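Local structure of haloacid delahogenase-like family hydrolase (Xanthomonas campestris pv. campestris, 2PKE) at residues I199-P207 with A239-Q250. The protein binds magnesium and probably acts as a phosphatase of the haloacid dehalogenase-like hydrolase family. Numbering follows the deposited sequence.
Sequences IGGWGIYTP and AVRALDAQAGRQ
Trp202 lays its indole against one flank of helix 236-250, reaching three successive turns with its six-membered ring. At the CE3 corner it meets Leu243, whose CD2 lies 3.5 Å from Trp202 CE3, the leucine and the indole running alongside each other but pointing opposite ways. One turn on, the methyl of Ala247 sits 3.6 Å from Trp202 CZ2, small enough to bring the ring close to the helix backbone. Gln246 comes in at the edge: its NE2 lies in the ring plane, 3.5 Å from Trp202 CZ3, and the amide stands steeply to the indole, the planes 77° apart. CG of Gln246 is anti to the backbone N (chi1 -176°) and the chain runs extended from there, carrying the amide past the rim of the ring to Arg228 and Pro225, where OE1 and NE2 find hydrogen-bond partners. From the last turn, Gln250 brings OE1 to the ring edge, 3.8 Å from Trp202 CH2. The indole is tied down too, since NE1 is bonded to the carbonyl of Glu180 and Arg226 makes a cation-pi contact with the ring. Farther along the strand, Ile204 offers its CD1 to Ala239 CB at 3.7 Å; CD1 also touches Val240 CG2, the two side chains crossing at roughly a right angle. Leu243 lies between the two large strand residues: while CD2 touches the indole, CD1 packs 3.7 Å from Ile204 CG1 and also rests on the carbonyl O of Gly203. Apart from the two glutamines the side-chain contacts are apolar, and Val183 of strand 182-186 touches Trp202, Ile204 and Leu243. Strand 202-205 and helix segment 239-250 run roughly antiparallel (156°), their axes 9.5 Å apart at closest approach. A C-terminal helix laid over one face of a parallel sheet in this way belongs to the Rossmann-like alpha/beta core of HAD hydrolases.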
ATOM      1  N   ILE A 199       6.275  23.074   3.617  1.00 18.28           N
ATOM      2  CA  ILE A 199       7.665  22.656   3.874  1.00 18.30           C
ATOM      3  C   ILE A 199       8.706  23.423   3.060  1.00 19.50           C
ATOM      4  O   ILE A 199       9.901  23.182   3.196  1.00 19.53           O
ATOM      5  CB  ILE A 199       7.881  21.146   3.687  1.00 20.95           C
ATOM      6  CG1 ILE A 199       7.716  20.732   2.217  1.00 20.03           C
ATOM      7  CG2 ILE A 199       6.964  20.316   4.657  1.00 19.86           C
ATOM      8  CD1 ILE A 199       8.248  19.300   1.966  1.00 19.28           C
ATOM      9  N   GLY A 200       8.243  24.384   2.267  1.00 20.67           N
ATOM     10  CA  GLY A 200       9.108  25.287   1.524  1.00 20.75           C
ATOM     11  C   GLY A 200       9.204  24.992   0.032  1.00 18.77           C
ATOM     12  O   GLY A 200      10.073  25.524  -0.643  1.00 19.20           O
ATOM     13  N   GLY A 201       8.301  24.162  -0.474  1.00 17.77           N
ATOM     14  CA  GLY A 201       8.313  23.777  -1.905  1.00 15.88           C
ATOM     15  C   GLY A 201       7.444  24.683  -2.745  1.00 19.19           C
ATOM     16  O   GLY A 201       6.989  25.747  -2.305  1.00 18.59           O
ATOM     17  N   TRP A 202       7.235  24.246  -3.964  1.00 18.13           N
ATOM     18  CA  TRP A 202       6.503  24.970  -4.953  1.00 17.84           C
ATOM     19  C   TRP A 202       5.379  24.098  -5.430  1.00 18.97           C
ATOM     20  O   TRP A 202       5.415  22.898  -5.302  1.00 23.07           O
ATOM     21  CB  TRP A 202       7.386  25.321  -6.145  1.00 18.04           C
ATOM     22  CG  TRP A 202       8.665  26.015  -5.756  1.00 21.62           C
ATOM     23  CD1 TRP A 202       9.813  25.430  -5.370  1.00 19.58           C
ATOM     24  CD2 TRP A 202       8.902  27.419  -5.738  1.00 16.83           C
ATOM     25  NE1 TRP A 202      10.766  26.372  -5.104  1.00 23.30           N
ATOM     26  CE2 TRP A 202      10.243  27.607  -5.331  1.00 21.27           C
ATOM     27  CE3 TRP A 202       8.122  28.542  -6.031  1.00 25.81           C
ATOM     28  CZ2 TRP A 202      10.806  28.867  -5.160  1.00 24.99           C
ATOM     29  CZ3 TRP A 202       8.695  29.808  -5.865  1.00 24.75           C
ATOM     30  CH2 TRP A 202      10.030  29.954  -5.454  1.00 24.05           C
ATOM     31  N   GLY A 203       4.353  24.740  -5.968  1.00 20.87           N
ATOM     32  CA  GLY A 203       3.121  24.084  -6.301  1.00 19.58           C
ATOM     33  C   GLY A 203       2.579  24.506  -7.640  1.00 17.78           C
ATOM     34  O   GLY A 203       2.648  25.671  -8.019  1.00 20.72           O
ATOM     35  N   ILE A 204       2.011  23.550  -8.341  1.00 19.51           N
ATOM     36  CA  ILE A 204       1.134  23.814  -9.476  1.00 19.59           C
ATOM     37  C   ILE A 204      -0.244  23.165  -9.194  1.00 20.02           C
ATOM     38  O   ILE A 204      -0.350  21.952  -8.959  1.00 18.20           O
ATOM     39  CB  ILE A 204       1.709  23.287 -10.763  1.00 18.57           C
ATOM     40  CG1 ILE A 204       2.981  24.087 -11.128  1.00 22.21           C
ATOM     41  CG2 ILE A 204       0.667  23.316 -11.897  1.00 15.80           C
ATOM     42  CD1 ILE A 204       3.811  23.391 -12.235  1.00 17.34           C
ATOM     43  N   TYR A 205      -1.259  24.006  -9.233  1.00 17.77           N
ATOM     44  CA  TYR A 205      -2.638  23.674  -8.938  1.00 19.20           C
ATOM     45  C   TYR A 205      -3.469  23.627 -10.205  1.00 20.17           C
ATOM     46  O   TYR A 205      -3.679  24.648 -10.847  1.00 22.92           O
ATOM     47  CB  TYR A 205      -3.203  24.711  -8.035  1.00 22.09           C
ATOM     48  CG  TYR A 205      -4.667  24.540  -7.674  1.00 18.75           C
ATOM     49  CD1 TYR A 205      -5.166  23.297  -7.325  1.00 27.57           C
ATOM     50  CD2 TYR A 205      -5.530  25.633  -7.641  1.00 25.89           C
ATOM     51  CE1 TYR A 205      -6.502  23.142  -6.962  1.00 18.96           C
ATOM     52  CE2 TYR A 205      -6.858  25.502  -7.296  1.00 23.05           C
ATOM     53  CZ  TYR A 205      -7.343  24.253  -6.962  1.00 26.62           C
ATOM     54  OH  TYR A 205      -8.658  24.080  -6.583  1.00 26.19           O
ATOM     55  N   THR A 206      -3.961  22.430 -10.526  1.00 22.64           N
ATOM     56  CA  THR A 206      -4.837  22.177 -11.684  1.00 21.88           C
ATOM     57  C   THR A 206      -6.110  21.470 -11.226  1.00 19.96           C
ATOM     58  O   THR A 206      -6.166  20.235 -11.163  1.00 21.81           O
ATOM     59  CB  THR A 206      -4.137  21.342 -12.748  1.00 22.43           C
ATOM     60  OG1 THR A 206      -3.007  22.062 -13.217  1.00 20.84           O
ATOM     61  CG2 THR A 206      -5.048  21.079 -13.944  1.00 20.06           C
ATOM     62  N   PRO A 207      -7.132  22.259 -10.868  1.00 21.48           N
ATOM     63  CA  PRO A 207      -8.352  21.642 -10.356  1.00 21.70           C
ATOM     64  C   PRO A 207      -9.076  20.780 -11.413  1.00 24.89           C
ATOM     65  O   PRO A 207      -8.997  21.061 -12.596  1.00 21.47           O
ATOM     66  CB  PRO A 207      -9.179  22.848  -9.897  1.00 24.08           C
ATOM     67  CG  PRO A 207      -8.679  23.978 -10.679  1.00 22.24           C
ATOM     68  CD  PRO A 207      -7.217  23.723 -10.870  1.00 23.26           C
ATOM     69  N   ALA A 239       4.859  26.434 -16.591  1.00 19.32           N
ATOM     70  CA  ALA A 239       4.693  26.765 -15.168  1.00 20.35           C
ATOM     71  C   ALA A 239       5.885  26.278 -14.390  1.00 19.30           C
ATOM     72  O   ALA A 239       6.382  27.005 -13.562  1.00 23.23           O
ATOM     73  CB  ALA A 239       3.356  26.211 -14.593  1.00 19.37           C
ATOM     74  N   VAL A 240       6.376  25.085 -14.708  1.00 19.41           N
ATOM     75  CA  VAL A 240       7.566  24.532 -14.041  1.00 20.09           C
ATOM     76  C   VAL A 240       8.766  25.447 -14.292  1.00 21.98           C
ATOM     77  O   VAL A 240       9.519  25.790 -13.355  1.00 20.31           O
ATOM     78  CB  VAL A 240       7.877  23.070 -14.482  1.00 17.28           C
ATOM     79  CG1 VAL A 240       9.366  22.620 -14.015  1.00 15.65           C
ATOM     80  CG2 VAL A 240       6.806  22.139 -13.952  1.00 20.46           C
ATOM     81  N   ARG A 241       8.915  25.857 -15.553  1.00 20.13           N
ATOM     82  CA  ARG A 241      10.001  26.716 -15.955  1.00 24.54           C
ATOM     83  C   ARG A 241       9.939  28.060 -15.245  1.00 20.68           C
ATOM     84  O   ARG A 241      10.973  28.605 -14.907  1.00 20.21           O
ATOM     85  CB  ARG A 241       9.947  26.979 -17.443  1.00 24.93           C
ATOM     86  CG  ARG A 241      10.420  25.868 -18.259  1.00 32.72           C
ATOM     87  CD  ARG A 241      10.250  26.151 -19.750  1.00 35.09           C
ATOM     88  NE  ARG A 241      10.111  24.862 -20.356  1.00 43.09           N
ATOM     89  CZ  ARG A 241       9.065  24.436 -21.050  1.00 43.19           C
ATOM     90  NH1 ARG A 241       8.052  25.254 -21.370  1.00 29.20           N
ATOM     91  NH2 ARG A 241       9.090  23.179 -21.480  1.00 39.45           N
ATOM     92  N   ALA A 242       8.721  28.593 -15.068  1.00 19.98           N
ATOM     93  CA  ALA A 242       8.530  29.885 -14.459  1.00 17.59           C
ATOM     94  C   ALA A 242       8.886  29.799 -12.978  1.00 19.25           C
ATOM     95  O   ALA A 242       9.536  30.701 -12.447  1.00 18.63           O
ATOM     96  CB  ALA A 242       7.036  30.391 -14.641  1.00 16.40           C
ATOM     97  N   LEU A 243       8.464  28.710 -12.333  1.00 18.50           N
ATOM     98  CA  LEU A 243       8.783  28.458 -10.930  1.00 19.18           C
ATOM     99  C   LEU A 243      10.274  28.281 -10.748  1.00 18.13           C
ATOM    100  O   LEU A 243      10.845  28.815  -9.793  1.00 17.40           O
ATOM    101  CB  LEU A 243       7.986  27.280 -10.380  1.00 19.22           C
ATOM    102  CG  LEU A 243       6.477  27.629 -10.167  1.00 15.81           C
ATOM    103  CD1 LEU A 243       5.686  26.294  -9.927  1.00 20.09           C
ATOM    104  CD2 LEU A 243       6.291  28.639  -9.060  1.00 26.92           C
ATOM    105  N   ASP A 244      10.902  27.561 -11.671  1.00 16.19           N
ATOM    106  CA  ASP A 244      12.317  27.390 -11.651  1.00 20.31           C
ATOM    107  C   ASP A 244      13.050  28.704 -11.772  1.00 21.94           C
ATOM    108  O   ASP A 244      14.048  28.897 -11.109  1.00 20.90           O
ATOM    109  CB  ASP A 244      12.721  26.446 -12.761  1.00 22.42           C
ATOM    110  CG  ASP A 244      14.194  26.044 -12.707  1.00 28.16           C
ATOM    111  OD1 ASP A 244      14.949  26.454 -11.819  1.00 28.26           O
ATOM    112  OD2 ASP A 244      14.584  25.306 -13.608  1.00 30.67           O
ATOM    113  N   ALA A 245      12.573  29.600 -12.623  1.00 22.84           N
ATOM    114  CA  ALA A 245      13.219  30.902 -12.788  1.00 22.50           C
ATOM    115  C   ALA A 245      13.182  31.696 -11.475  1.00 22.07           C
ATOM    116  O   ALA A 245      14.182  32.225 -11.049  1.00 20.09           O
ATOM    117  CB  ALA A 245      12.576  31.679 -13.903  1.00 21.02           C
ATOM    118  N   GLN A 246      12.009  31.731 -10.844  1.00 21.74           N
ATOM    119  CA  GLN A 246      11.774  32.405  -9.559  1.00 19.93           C
ATOM    120  C   GLN A 246      12.677  31.823  -8.471  1.00 22.74           C
ATOM    121  O   GLN A 246      13.325  32.549  -7.709  1.00 24.11           O
ATOM    122  CB  GLN A 246      10.294  32.215  -9.212  1.00 19.44           C
ATOM    123  CG  GLN A 246       9.795  32.934  -7.945  1.00 24.55           C
ATOM    124  CD  GLN A 246       8.247  32.846  -7.736  1.00 25.30           C
ATOM    125  OE1 GLN A 246       7.497  32.476  -8.634  1.00 25.91           O
ATOM    126  NE2 GLN A 246       7.804  33.159  -6.510  1.00 28.63           N
ATOM    127  N   ALA A 247      12.747  30.497  -8.429  1.00 20.07           N
ATOM    128  CA  ALA A 247      13.567  29.785  -7.423  1.00 20.74           C
ATOM    129  C   ALA A 247      15.055  30.147  -7.537  1.00 18.61           C
ATOM    130  O   ALA A 247      15.784  30.360  -6.536  1.00 20.71           O
ATOM    131  CB  ALA A 247      13.367  28.252  -7.590  1.00 16.72           C
ATOM    132  N   GLY A 248      15.512  30.170  -8.773  1.00 18.14           N
ATOM    133  CA  GLY A 248      16.901  30.504  -9.061  1.00 20.05           C
ATOM    134  C   GLY A 248      17.284  31.923  -8.676  1.00 21.15           C
ATOM    135  O   GLY A 248      18.372  32.139  -8.234  1.00 20.11           O
ATOM    136  N   ARG A 249      16.382  32.888  -8.815  1.00 25.17           N
ATOM    137  CA  ARG A 249      16.662  34.268  -8.400  1.00 24.61           C
ATOM    138  C   ARG A 249      16.768  34.392  -6.871  1.00 28.04           C
ATOM    139  O   ARG A 249      17.321  35.362  -6.362  1.00 27.55           O
ATOM    140  CB  ARG A 249      15.558  35.197  -8.904  1.00 21.85           C
ATOM    141  CG  ARG A 249      15.629  35.586 -10.356  1.00 24.13           C
ATOM    142  CD  ARG A 249      14.603  36.646 -10.703  1.00 24.33           C
ATOM    143  NE  ARG A 249      13.239  36.117 -10.903  1.00 26.47           N
ATOM    144  CZ  ARG A 249      12.774  35.611 -12.047  1.00 23.04           C
ATOM    145  NH1 ARG A 249      13.518  35.550 -13.136  1.00 22.73           N
ATOM    146  NH2 ARG A 249      11.532  35.155 -12.118  1.00 28.55           N
ATOM    147  N   GLN A 250      16.224  33.422  -6.144  1.00 30.59           N
ATOM    148  CA  GLN A 250      16.210  33.439  -4.690  1.00 36.97           C
ATOM    149  C   GLN A 250      17.244  32.529  -4.058  1.00 41.97           C
ATOM    150  O   GLN A 250      17.353  32.512  -2.841  1.00 45.71           O
ATOM    151  CB  GLN A 250      14.855  32.972  -4.181  1.00 36.60           C
ATOM    152  CG  GLN A 250      13.676  33.784  -4.677  1.00 39.34           C
ATOM    153  CD  GLN A 250      12.381  33.260  -4.106  1.00 46.57           C
ATOM    154  OE1 GLN A 250      12.351  32.196  -3.481  1.00 52.57           O
ATOM    155  NE2 GLN A 250      11.301  33.995  -4.316  1.00 51.17           N
TER